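Uncharacterized protein (Streptococcus pneumoniae, PDB 3LFT) binds L-tryptophan and is probably the substrate-binding protein of an ABC transporter that takes up this amino acid or a related compound. Local coordinates at residues A[187-192]-A[215-220]; A[133-138]-A[162-167]; A[227-232]-A[274-279]; A[197-202]-A[221-226]; A[121-126]-A[152-157]. All blocks are in the same frame, centred on the assembly; numbering follows the deposited sequence. Where two conformers were deposited one is given.

Contact 1: residues A[187-192]-A[215-220]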
# COMPACT_ATOMS: atom_id res chain seq x y z
N VAL A 187 -0.47 -20.39 13.92
CA VAL A 187 0.60 -19.39 14.00
C VAL A 187 0.52 -18.57 15.27
O VAL A 187 -0.53 -18.52 15.92
CB VAL A 187 0.62 -18.45 12.76
CG1 VAL A 187 0.66 -19.25 11.47
CG2 VAL A 187 -0.58 -17.49 12.77
N ASP A 188 1.64 -17.91 15.59
CA ASP A 188 1.72 -17.09 16.79
C ASP A 188 1.37 -15.64 16.55
O ASP A 188 1.04 -14.92 17.48
CB ASP A 188 3.13 -17.17 17.38
CG ASP A 188 3.53 -18.58 17.74
OD1 ASP A 188 2.68 -19.32 18.27
OD2 ASP A 188 4.69 -18.93 17.46
N ALA A 189 1.47 -15.21 15.30
CA ALA A 189 1.22 -13.82 14.94
C ALA A 189 0.78 -13.77 13.50
O ALA A 189 1.14 -14.65 12.71
CB ALA A 189 2.50 -12.97 15.13
N ILE A 190 -0.00 -12.75 13.18
CA ILE A 190 -0.46 -12.50 11.81
C ILE A 190 0.29 -11.30 11.28
O ILE A 190 0.37 -10.29 11.97
CB ILE A 190 -1.99 -12.21 11.77
CG1 ILE A 190 -2.79 -13.41 12.29
CG2 ILE A 190 -2.43 -11.83 10.34
CD1 ILE A 190 -4.23 -13.06 12.64
N TRP A 191 0.85 -11.43 10.08
CA TRP A 191 1.48 -10.32 9.37
C TRP A 191 0.74 -10.06 8.07
O TRP A 191 0.34 -11.00 7.37
CB TRP A 191 2.96 -10.61 9.11
CG TRP A 191 3.65 -9.63 8.22
CD1 TRP A 191 4.13 -8.40 8.57
CD2 TRP A 191 3.91 -9.79 6.83
NE1 TRP A 191 4.69 -7.78 7.46
CE2 TRP A 191 4.59 -8.63 6.39
CE3 TRP A 191 3.70 -10.84 5.92
CZ2 TRP A 191 5.01 -8.47 5.06
CZ3 TRP A 191 4.11 -10.67 4.59
CH2 TRP A 191 4.77 -9.50 4.18
N VAL A 192 0.51 -8.79 7.77
CA VAL A 192 -0.19 -8.39 6.55
C VAL A 192 0.70 -7.42 5.79
O VAL A 192 1.13 -6.42 6.36
CB VAL A 192 -1.53 -7.66 6.84
CG1 VAL A 192 -2.25 -7.33 5.54
CG2 VAL A 192 -2.42 -8.53 7.72
N PRO A 215 -1.15 -11.46 18.23
CA PRO A 215 -0.82 -10.11 17.74
C PRO A 215 -0.86 -10.03 16.22
O PRO A 215 -0.47 -10.98 15.53
CB PRO A 215 0.62 -9.93 18.22
CG PRO A 215 1.14 -11.30 18.44
CD PRO A 215 -0.02 -12.12 18.89
N ILE A 216 -1.32 -8.89 15.71
CA ILE A 216 -1.36 -8.61 14.28
C ILE A 216 -0.36 -7.51 13.98
O ILE A 216 -0.34 -6.46 14.65
CB ILE A 216 -2.76 -8.17 13.81
CG1 ILE A 216 -3.83 -9.17 14.26
CG2 ILE A 216 -2.80 -8.03 12.30
CD1 ILE A 216 -5.24 -8.56 14.22
N TYR A 217 0.49 -7.75 12.98
CA TYR A 217 1.44 -6.75 12.49
C TYR A 217 1.06 -6.38 11.04
O TYR A 217 1.59 -6.96 10.08
CB TYR A 217 2.85 -7.33 12.52
CG TYR A 217 3.46 -7.47 13.89
CD1 TYR A 217 4.22 -6.43 14.43
CD2 TYR A 217 3.33 -8.64 14.65
CE1 TYR A 217 4.85 -6.55 15.66
CE2 TYR A 217 3.95 -8.75 15.92
CZ TYR A 217 4.69 -7.70 16.40
OH TYR A 217 5.33 -7.80 17.61
N PRO A 218 0.14 -5.42 10.88
CA PRO A 218 -0.39 -5.11 9.54
C PRO A 218 0.28 -3.85 9.01
O PRO A 218 0.44 -2.86 9.73
CB PRO A 218 -1.87 -4.87 9.81
CG PRO A 218 -1.89 -4.22 11.21
CD PRO A 218 -0.63 -4.72 11.93
N SER A 219 0.67 -3.87 7.73
CA SER A 219 1.53 -2.83 7.13
C SER A 219 0.83 -1.54 6.74
O SER A 219 0.96 -1.07 5.60
CB SER A 219 2.30 -3.43 5.95
OG SER A 219 3.06 -4.54 6.37
N ALA A 220 0.07 -0.96 7.68
CA ALA A 220 -0.48 0.38 7.51
C ALA A 220 -0.91 0.95 8.83
O ALA A 220 -1.47 0.24 9.66
CB ALA A 220 -1.70 0.36 6.58
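Trp191 and Tyr217 sit next to each other on one face of two parallel strands, 189-192 and 216-218, whose axes approach to 4.6 Å and differ in direction by just 7°. CG of Trp191 is anti to the backbone N (chi1 172°), beside its own carbonyl carbon. The side chain runs past the carbonyl of Tyr217: CB lies 4.0 Å from Tyr217 O, CG keeps about the same separation, and CD1 comes much nearer, 3.3 Å from that oxygen. Beyond it, NE1 is 3.8 Å from Ser219 OG, but its hydrogen bond goes to Gln122 OE1 on helix 119-129, while the indole rings stack with Phe154. Tyr217 O is also the acceptor for Val192 N at 3.1 Å, a donor standing 40° out of the carbonyl plane. Earlier in the ladder, Ile190 N bonds Pro215 O, and Tyr217 N reaches Ile190 O at 2.7 Å. Val192 O is gripped twice by Ser219, through its backbone N and through OG at 2.7 Å, the hydroxyl lying in the carbonyl plane. On the other face, Ile190 CD1 meets Ile216 CG1 at 4.2 Å, and Ile216 and Pro218 continue onto Phe202. Ser219 then turns the chain through an inverse gamma turn into Ala220, the N-cap residue that touches the bound tryptophan: a parallel strand pair whose C-terminal end feeds a pocket residue, as in the alpha/beta lobes of periplasmic-type binding proteins.

Contact 2: residues A[133-138]-A[162-167]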
# COMPACT_ATOMS: atom_id res chain seq x y z
N VAL A 133 7.03 -14.95 19.79
CA VAL A 133 6.49 -15.34 18.49
C VAL A 133 7.51 -16.16 17.70
O VAL A 133 8.63 -15.71 17.47
CB VAL A 133 6.08 -14.09 17.70
CG1 VAL A 133 5.92 -14.38 16.19
CG2 VAL A 133 4.79 -13.52 18.27
N LYS A 134 7.11 -17.37 17.30
CA LYS A 134 7.97 -18.28 16.54
C LYS A 134 7.53 -18.46 15.08
O LYS A 134 8.35 -18.51 14.16
CB LYS A 134 8.02 -19.64 17.24
CG LYS A 134 8.57 -19.58 18.66
CD LYS A 134 8.41 -20.91 19.37
CE LYS A 134 8.88 -20.84 20.81
NZ LYS A 134 8.64 -22.14 21.49
N THR A 135 6.22 -18.54 14.89
CA THR A 135 5.63 -18.75 13.57
C THR A 135 4.72 -17.58 13.23
O THR A 135 3.89 -17.17 14.04
CB THR A 135 4.84 -20.09 13.49
OG1 THR A 135 5.67 -21.17 13.95
CG2 THR A 135 4.37 -20.38 12.05
N ILE A 136 4.90 -17.05 12.03
CA ILE A 136 4.08 -15.96 11.53
C ILE A 136 3.20 -16.44 10.39
O ILE A 136 3.67 -17.15 9.50
CB ILE A 136 5.00 -14.84 10.98
CG1 ILE A 136 5.85 -14.27 12.11
CG2 ILE A 136 4.17 -13.75 10.33
CD1 ILE A 136 7.04 -13.47 11.65
N GLY A 137 1.93 -16.05 10.40
CA GLY A 137 1.05 -16.30 9.26
C GLY A 137 0.96 -15.03 8.42
O GLY A 137 0.57 -13.98 8.92
N ALA A 138 1.33 -15.13 7.14
CA ALA A 138 1.23 -14.02 6.20
C ALA A 138 -0.14 -14.08 5.54
O ALA A 138 -0.42 -15.03 4.81
CB ALA A 138 2.36 -14.13 5.14
N GLY A 162 15.32 -16.21 12.40
CA GLY A 162 14.93 -17.40 13.13
C GLY A 162 13.44 -17.59 13.31
O GLY A 162 13.01 -18.35 14.19
N LEU A 163 12.65 -16.94 12.47
CA LEU A 163 11.20 -17.09 12.47
C LEU A 163 10.76 -17.96 11.30
O LEU A 163 11.51 -18.15 10.34
CB LEU A 163 10.54 -15.71 12.35
CG LEU A 163 10.79 -14.76 13.52
CD1 LEU A 163 10.37 -13.36 13.15
CD2 LEU A 163 10.02 -15.23 14.76
N THR A 164 9.56 -18.50 11.38
CA THR A 164 8.96 -19.26 10.28
C THR A 164 7.73 -18.51 9.78
O THR A 164 6.98 -17.92 10.57
CB THR A 164 8.59 -20.69 10.71
OG1 THR A 164 9.77 -21.39 11.13
CG2 THR A 164 7.94 -21.47 9.56
N VAL A 165 7.55 -18.50 8.46
CA VAL A 165 6.41 -17.84 7.84
C VAL A 165 5.63 -18.89 7.05
O VAL A 165 6.19 -19.61 6.22
CB VAL A 165 6.82 -16.70 6.89
CG1 VAL A 165 5.60 -16.08 6.22
CG2 VAL A 165 7.61 -15.63 7.63
N GLU A 166 4.35 -19.00 7.40
CA GLU A 166 3.40 -19.82 6.65
C GLU A 166 2.47 -18.87 5.92
O GLU A 166 1.99 -17.88 6.50
CB GLU A 166 2.59 -20.72 7.59
CG GLU A 166 1.65 -21.72 6.88
CD GLU A 166 1.18 -22.86 7.78
OE1 GLU A 166 0.50 -23.77 7.26
OE2 GLU A 166 1.48 -22.85 9.00
N THR A 167 2.21 -19.16 4.65
CA THR A 167 1.38 -18.27 3.82
C THR A 167 -0.09 -18.66 3.80
O THR A 167 -0.42 -19.85 3.74
CB THR A 167 1.94 -18.15 2.40
OG1 THR A 167 2.04 -19.46 1.82
CG2 THR A 167 3.32 -17.52 2.44
O HOH W 1 10.26 -20.58 13.45
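Ile136 and Leu163 both hold their gamma branch anti to their own carbonyl carbon (CG1 at chi1 -63°, CG at -64°), and chi2 near trans in each extends CD1 onward until the two methyls meet at 3.7 Å, the side chains crossing at a slant. They belong to a beta-alpha-beta crossover: strand 135-141 and strand 164-170 are parallel neighbours joined by helix 145-160, which ends in a Schellman motif at Gly162. The short segments twist against each other by 29°. Four backbone bonds knit them together, from Thr164 N to Lys134 O, Ile136 N to Thr164 O (2.7 Å), Glu166 N to Ile136 O and Ala138 N to Glu166 O. Ile136, Val165 and Ala138 share the apolar face, where Val165 CG1 packs on Ala138 CB at 3.9 Å and Phe154 and Ile126 of the two helices pack on it. Thr135, Thr164 and Glu166 occupy the other face, which is more accessible. Strand 164-170 is the sheet's outermost strand here, whereas the far side of 135-141 pairs with 189-192. At the start of the strand, Lys134 N and Thr135 N both bond Asp188 OD2. Leu163 CD2 is close to Val133 O, at 3.1 Å. Lys134 O, besides accepting Thr164 N at 3.0 Å, takes a hydrogen bond from a water at 2.9 Å.

Contact 3: residues A[227-232]-A[274-279]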
# COMPACT_ATOMS: atom_id res chain seq x y z
N GLY A 227 -6.91 -1.94 15.46
CA GLY A 227 -6.77 -3.17 16.23
C GLY A 227 -5.49 -3.95 15.98
O GLY A 227 -5.26 -4.98 16.62
N GLY A 228 -4.65 -3.50 15.06
CA GLY A 228 -3.34 -4.13 14.92
C GLY A 228 -2.43 -3.73 16.07
O GLY A 228 -2.68 -2.71 16.74
N LEU A 229 -1.39 -4.52 16.32
CA LEU A 229 -0.45 -4.24 17.38
C LEU A 229 0.56 -3.16 16.97
O LEU A 229 0.74 -2.17 17.69
CB LEU A 229 0.27 -5.52 17.77
CG LEU A 229 1.48 -5.34 18.71
CD1 LEU A 229 1.06 -4.74 20.04
CD2 LEU A 229 2.23 -6.65 18.92
N ALA A 230 1.22 -3.36 15.83
CA ALA A 230 2.31 -2.48 15.44
C ALA A 230 2.71 -2.81 14.02
O ALA A 230 2.35 -3.84 13.45
CB ALA A 230 3.51 -2.70 16.38
N SER A 231 3.45 -1.88 13.42
CA SER A 231 4.09 -2.11 12.14
C SER A 231 5.22 -1.10 11.92
O SER A 231 5.52 -0.30 12.82
CB SER A 231 3.08 -2.08 10.98
OG SER A 231 3.71 -2.52 9.79
N VAL A 232 5.80 -1.13 10.73
CA VAL A 232 6.76 -0.12 10.26
C VAL A 232 6.22 0.32 8.91
O VAL A 232 6.02 -0.52 8.02
CB VAL A 232 8.20 -0.64 10.16
CG1 VAL A 232 9.13 0.48 9.78
CG2 VAL A 232 8.62 -1.29 11.50
N LYS A 274 -2.47 0.56 23.62
CA LYS A 274 -3.54 -0.15 24.33
C LYS A 274 -3.68 -1.59 23.85
O LYS A 274 -3.86 -2.48 24.67
CB LYS A 274 -4.88 0.60 24.23
N ILE A 275 -3.53 -1.83 22.54
CA ILE A 275 -3.58 -3.21 22.04
C ILE A 275 -2.44 -4.02 22.64
O ILE A 275 -2.65 -5.15 23.11
CB ILE A 275 -3.60 -3.26 20.50
CG1 ILE A 275 -4.93 -2.72 19.95
CG2 ILE A 275 -3.32 -4.68 19.98
CD1 ILE A 275 -6.15 -3.62 20.18
N ALA A 276 -1.23 -3.45 22.69
CA ALA A 276 -0.10 -4.15 23.32
C ALA A 276 -0.41 -4.52 24.76
O ALA A 276 -0.26 -5.68 25.15
CB ALA A 276 1.17 -3.31 23.26
N GLN A 277 -0.84 -3.51 25.52
CA GLN A 277 -1.07 -3.69 26.94
C GLN A 277 -2.16 -4.73 27.16
O GLN A 277 -2.02 -5.56 28.06
CB GLN A 277 -1.41 -2.36 27.63
CG GLN A 277 -0.18 -1.44 27.68
CD GLN A 277 -0.51 -0.06 28.22
OE1 GLN A 277 -1.65 0.41 28.16
NE2 GLN A 277 0.51 0.61 28.75
N GLU A 278 -3.23 -4.66 26.37
CA GLU A 278 -4.34 -5.62 26.48
C GLU A 278 -3.88 -7.05 26.19
O GLU A 278 -4.47 -7.99 26.73
CB GLU A 278 -5.47 -5.30 25.51
CG GLU A 278 -6.33 -4.10 25.83
CD GLU A 278 -7.28 -3.78 24.68
OE1 GLU A 278 -7.40 -4.60 23.72
OE2 GLU A 278 -7.91 -2.71 24.72
N LEU A 279 -2.87 -7.21 25.35
CA LEU A 279 -2.32 -8.52 25.03
C LEU A 279 -1.29 -8.98 26.07
O LEU A 279 -0.72 -10.07 25.95
CB LEU A 279 -1.70 -8.53 23.63
CG LEU A 279 -2.65 -8.47 22.43
CD1 LEU A 279 -1.86 -8.35 21.15
CD2 LEU A 279 -3.54 -9.72 22.40
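Ile275 lays its branched side chain against the backbone of residues 227-229. Its CG2 methyl lies 3.8 Å from Gly228 O and also meets Gly227 O and Leu229 CA. CG1 and CD1 spread over the same two glycines, CD1 coming 4.0 Å from Gly227 CA. This is an apolar group resting on peptide groups, in which two successive residues offer main chain alone. Gly227 has a strongly positive phi (141°), at which a CB would press on the carbonyl O of the residue before it. The second half of the contact is apolar on both sides: CD1 of Leu229 lies 3.5 Å from Ala276 CB and equally near the CA of that residue. CG of Leu229 is anti to the backbone N (chi1 170°), and chi2 of 62° places CD1 against Ala276. Further along, the same leucine packs on Leu129, Thr130, Pro215, Tyr217 and Ile281, so it is shared by several elements. Polar links lie nearby: the backbone of Leu229 bonds those of Ile216 and Asn272, and the side-chain OD1 of Asn272 accepts Ile275 N. Helix 273-278 thus packs over the entry to strand 230-233, close to the end of helix 119-129 and the outermost strand 216-218 of the four-stranded sheet, while strand 268-271, antiparallel to 230-233, leads directly into the helix.

Contact 4: residues A[197-202]-A[221-226]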
# COMPACT_ATOMS: atom_id res chain seq x y z
N THR A 197 -6.53 -5.71 -0.64
CA THR A 197 -7.64 -6.61 -0.29
C THR A 197 -7.80 -6.69 1.23
O THR A 197 -8.89 -6.45 1.76
CB THR A 197 -7.42 -8.03 -0.92
OG1 THR A 197 -7.25 -7.89 -2.34
CG2 THR A 197 -8.59 -8.98 -0.62
N ILE A 198 -6.70 -6.99 1.92
CA ILE A 198 -6.79 -7.12 3.37
C ILE A 198 -7.04 -5.74 3.98
O ILE A 198 -7.79 -5.63 4.94
CB ILE A 198 -5.54 -7.80 3.97
CG1 ILE A 198 -5.24 -9.13 3.26
CG2 ILE A 198 -5.69 -8.01 5.48
CD1 ILE A 198 -6.37 -10.18 3.27
N ALA A 199 -6.44 -4.69 3.42
CA ALA A 199 -6.69 -3.36 4.00
C ALA A 199 -8.17 -2.98 3.92
O ALA A 199 -8.72 -2.35 4.83
CB ALA A 199 -5.82 -2.28 3.37
N SER A 200 -8.81 -3.35 2.81
CA SER A 200 -10.22 -3.05 2.62
C SER A 200 -11.12 -3.88 3.53
O SER A 200 -12.25 -3.46 3.80
CB SER A 200 -10.60 -3.23 1.14
OG SER A 200 -10.73 -4.60 0.82
N GLY A 201 -10.63 -5.03 3.99
CA GLY A 201 -11.41 -5.88 4.89
C GLY A 201 -10.79 -6.01 6.26
O GLY A 201 -11.06 -6.99 6.96
N PHE A 202 -9.97 -5.04 6.67
CA PHE A 202 -9.19 -5.24 7.90
C PHE A 202 -10.01 -5.39 9.19
O PHE A 202 -9.64 -6.19 10.05
CB PHE A 202 -8.05 -4.23 8.05
CG PHE A 202 -7.11 -4.60 9.15
CD1 PHE A 202 -6.25 -5.70 9.02
CD2 PHE A 202 -7.12 -3.91 10.36
CE1 PHE A 202 -5.43 -6.09 10.06
CE2 PHE A 202 -6.27 -4.30 11.40
CZ PHE A 202 -5.44 -5.38 11.23
N THR A 221 -0.67 2.25 9.01
CA THR A 221 -1.17 2.98 10.17
C THR A 221 -2.66 2.78 10.32
O THR A 221 -3.13 2.56 11.43
CB THR A 221 -0.82 4.47 10.07
OG1 THR A 221 0.61 4.59 10.06
CG2 THR A 221 -1.39 5.28 11.22
N ALA A 222 -3.39 2.84 9.21
CA ALA A 222 -4.83 2.71 9.25
C ALA A 222 -5.30 1.35 9.78
O ALA A 222 -6.38 1.28 10.35
CB ALA A 222 -5.42 2.97 7.88
N MSE A 223 -4.50 0.31 9.57
CA MSE A 223 -4.80 -1.01 10.12
C MSE A 223 -4.39 -1.10 11.59
O MSE A 223 -5.16 -1.58 12.41
CB MSE A 223 -4.14 -2.11 9.30
CG MSE A 223 -4.77 -2.26 7.89
SE MSE A 223 -4.18 -3.85 6.92
CE MSE A 223 -2.66 -3.16 5.93
N VAL A 224 -3.21 -0.60 11.93
CA VAL A 224 -2.79 -0.60 13.32
C VAL A 224 -3.79 0.17 14.16
O VAL A 224 -4.11 -0.25 15.27
CB VAL A 224 -1.34 -0.06 13.49
CG1 VAL A 224 -0.98 0.09 14.99
CG2 VAL A 224 -0.33 -1.01 12.82
N GLU A 225 -4.32 1.28 13.64
CA GLU A 225 -5.17 2.10 14.48
C GLU A 225 -6.52 1.49 14.83
O GLU A 225 -7.15 1.95 15.78
CB GLU A 225 -5.27 3.53 13.96
CG GLU A 225 -5.95 3.74 12.67
CD GLU A 225 -5.76 5.19 12.17
OE1 GLU A 225 -6.04 5.47 10.98
OE2 GLU A 225 -5.33 6.06 12.97
N VAL A 226 -6.96 0.47 14.08
CA VAL A 226 -8.24 -0.19 14.38
C VAL A 226 -8.09 -1.60 14.96
O VAL A 226 -9.03 -2.38 14.97
CB VAL A 226 -9.24 -0.18 13.18
CG1 VAL A 226 -9.48 1.24 12.69
CG2 VAL A 226 -8.74 -1.08 12.04
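Phe202 and Met223 mark the nearest approach of the two backbones, CA to CA 6.5 Å, where the chain leaves helix 196-200 through Gly201 and faces the short helix 221-224. Their side chains form a Met-aromatic contact beside the tryptophan pocket; residue 223 is selenomethionine. CG of Phe202 is anti to the backbone N (chi1 -169°), and the ring lies against the side chain of Met223. Met223 CB sits over the ring face, 3.7 Å from the centroid and 14° off the normal, in a CH-pi arrangement. The chain then runs across the ring toward its CB side: Met223 CG is 3.5 Å from Phe202 CG, and SE stands oblique to the ring, 4.1 Å from its centroid and 3.5 Å from CD1. A bend at chi3 carries CE on to Ala199 CB, at 4.2 Å. Ala199 itself touches the bound tryptophan, so Met223 touches a residue of the pocket. Val226 comes from another direction, its CG2 lying in the plane of the phenyl ring at the edge, 3.7 Å from CD2. Pro218 and Ile216 of the neighbouring strand also pack on the ring, and Pro218 touches Met223 as well, which joins both segments to the sheet. A backbone oxygen also comes close to a rim atom of the ring, Phe202 CE2 lying 3.1 Å from Met223 O.

Contact 5: residues A[121-126]-A[152-157]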
# COMPACT_ATOMS: atom_id res chain seq x y z
N GLN A 121 12.89 -4.13 8.82
CA GLN A 121 12.49 -3.40 10.03
C GLN A 121 11.27 -4.00 10.70
O GLN A 121 11.18 -4.01 11.94
CB GLN A 121 12.24 -1.92 9.76
CG GLN A 121 13.49 -1.08 9.54
CD GLN A 121 13.10 0.32 9.15
OE1 GLN A 121 13.01 0.64 7.97
NE2 GLN A 121 12.82 1.16 10.15
N GLN A 122 10.34 -4.54 9.92
CA GLN A 122 9.18 -5.21 10.51
C GLN A 122 9.61 -6.47 11.24
O GLN A 122 9.12 -6.73 12.35
CB GLN A 122 8.15 -5.52 9.43
CG GLN A 122 7.47 -4.26 8.93
CD GLN A 122 6.60 -4.47 7.72
OE1 GLN A 122 6.56 -5.56 7.15
NE2 GLN A 122 5.92 -3.42 7.30
N VAL A 123 10.49 -7.26 10.62
CA VAL A 123 11.01 -8.45 11.31
C VAL A 123 11.71 -8.06 12.62
O VAL A 123 11.46 -8.68 13.65
CB VAL A 123 11.93 -9.28 10.38
CG1 VAL A 123 12.69 -10.32 11.17
CG2 VAL A 123 11.09 -9.95 9.31
N GLU A 124 12.54 -7.02 12.58
CA GLU A 124 13.23 -6.57 13.79
C GLU A 124 12.23 -6.15 14.86
O GLU A 124 12.41 -6.46 16.04
CB GLU A 124 14.25 -5.45 13.47
CG GLU A 124 15.48 -5.95 12.69
CD GLU A 124 16.26 -4.87 11.95
OE1 GLU A 124 15.75 -3.74 11.72
OE2 GLU A 124 17.41 -5.16 11.54
N LEU A 125 11.15 -5.49 14.47
CA LEU A 125 10.12 -5.06 15.43
C LEU A 125 9.41 -6.25 16.06
O LEU A 125 9.15 -6.28 17.27
CB LEU A 125 9.11 -4.13 14.75
CG LEU A 125 8.02 -3.53 15.67
CD1 LEU A 125 8.56 -2.69 16.81
CD2 LEU A 125 7.06 -2.70 14.79
N ILE A 126 9.07 -7.24 15.23
CA ILE A 126 8.44 -8.45 15.74
C ILE A 126 9.33 -9.15 16.78
O ILE A 126 8.85 -9.56 17.85
CB ILE A 126 8.08 -9.42 14.61
CG1 ILE A 126 6.98 -8.79 13.72
CG2 ILE A 126 7.60 -10.78 15.18
CD1 ILE A 126 6.78 -9.50 12.37
N GLU A 152 7.59 -12.66 -0.42
CA GLU A 152 8.91 -13.24 -0.70
C GLU A 152 9.99 -12.56 0.14
O GLU A 152 10.78 -13.25 0.80
CB GLU A 152 9.26 -13.14 -2.18
CG GLU A 152 8.42 -14.02 -3.11
CD GLU A 152 8.58 -13.64 -4.58
OE1 GLU A 152 9.26 -12.63 -4.88
OE2 GLU A 152 8.03 -14.35 -5.44
N GLU A 153 10.03 -11.23 0.13
CA GLU A 153 11.08 -10.49 0.83
C GLU A 153 10.96 -10.66 2.34
O GLU A 153 11.95 -10.85 3.04
CB GLU A 153 11.04 -9.01 0.42
CG GLU A 153 11.45 -8.75 -1.03
CD GLU A 153 11.62 -7.28 -1.35
OE1 GLU A 153 11.80 -6.46 -0.41
OE2 GLU A 153 11.59 -6.95 -2.56
N PHE A 154 9.74 -10.59 2.85
CA PHE A 154 9.51 -10.75 4.28
C PHE A 154 9.91 -12.14 4.76
O PHE A 154 10.55 -12.27 5.78
CB PHE A 154 8.04 -10.41 4.63
CG PHE A 154 7.72 -10.54 6.10
CD1 PHE A 154 7.91 -9.47 6.97
CD2 PHE A 154 7.22 -11.74 6.62
CE1 PHE A 154 7.59 -9.58 8.31
CE2 PHE A 154 6.89 -11.86 7.97
CZ PHE A 154 7.10 -10.77 8.83
N LYS A 155 9.55 -13.15 4.00
CA LYS A 155 9.88 -14.53 4.36
C LYS A 155 11.40 -14.71 4.44
O LYS A 155 11.91 -15.35 5.36
CB LYS A 155 9.25 -15.50 3.36
CG LYS A 155 9.30 -16.96 3.72
CD LYS A 155 8.58 -17.79 2.66
CE LYS A 155 8.87 -19.28 2.78
NZ LYS A 155 8.28 -19.90 4.00
N ALA A 156 12.12 -14.13 3.50
CA ALA A 156 13.58 -14.26 3.49
C ALA A 156 14.20 -13.64 4.76
O ALA A 156 15.03 -14.25 5.43
CB ALA A 156 14.17 -13.67 2.23
N TYR A 157 13.76 -12.43 5.11
CA TYR A 157 14.25 -11.77 6.32
C TYR A 157 13.84 -12.48 7.60
O TYR A 157 14.65 -12.62 8.53
CB TYR A 157 13.79 -10.32 6.38
CG TYR A 157 14.65 -9.40 5.56
CD1 TYR A 157 15.99 -9.19 5.91
CD2 TYR A 157 14.14 -8.74 4.45
CE1 TYR A 157 16.80 -8.35 5.16
CE2 TYR A 157 14.95 -7.89 3.68
CZ TYR A 157 16.27 -7.70 4.05
OH TYR A 157 17.08 -6.87 3.32
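Phe154 and Ile126 reach toward each other tip to tip, with Ile126 CD1 in the plane of the phenyl ring at its edge, 3.8 Å from CZ. Val123 crosses the phenylalanine side chain obliquely and sets its CG2 3.7 Å from Phe154 CE1. Gln122 meets the same aromatic at about a right angle, its amide plane turned 59° from the ring and OE1 4.1 Å from CD1. Phe154 has CG anti to the backbone N, and the ring lies between helix 119-129 and helix 145-160. The short axes lie 9.8 Å apart and cross at -46°. Tyr157, a turn further along, adds only its base, CB lying 4.0 Å from Val123 CG2, while its ring leads away toward Ala119 and Gln120. Beneath the helices lies the parallel sheet with strands 135-141 and 189-192. The buried amide of Gln122 is engaged elsewhere: OE1 accepts Trp191 NE1, and NE2 bonds Asn117 OD1 and Val232 O. Between these two segments the contact is therefore apolar packing, and the polar group at its border spends its bonds on the strands and loop alongside.

Overall arrangement
Contacts 1 and 2 are consecutive steps across one parallel sheet, their centres 10 Å apart; strands 189-192 and 135-141 join through Trp191 N to Gly137 O (2.8 Å). Contact 5 covers that sheet on the face of Trp191 and Ile136, and Tyr217 CE1 packs on Ile126 CG1 at 3.6 Å. Contact 4 lies on the opposite face, where Pro218 CB packs on Met223 CB at 3.6 Å. Contact 3 lies against the edge strand 216-218, Leu229 N bonding Ile216 O at 2.8 Å. The tryptophan pocket receives Ala220 from contact 1 and Ala199 from contact 4, the latter with its side chain about 4 Å from the ligand. Contacts 2 and 4 do not touch, their nearest atoms being about 7 Å apart.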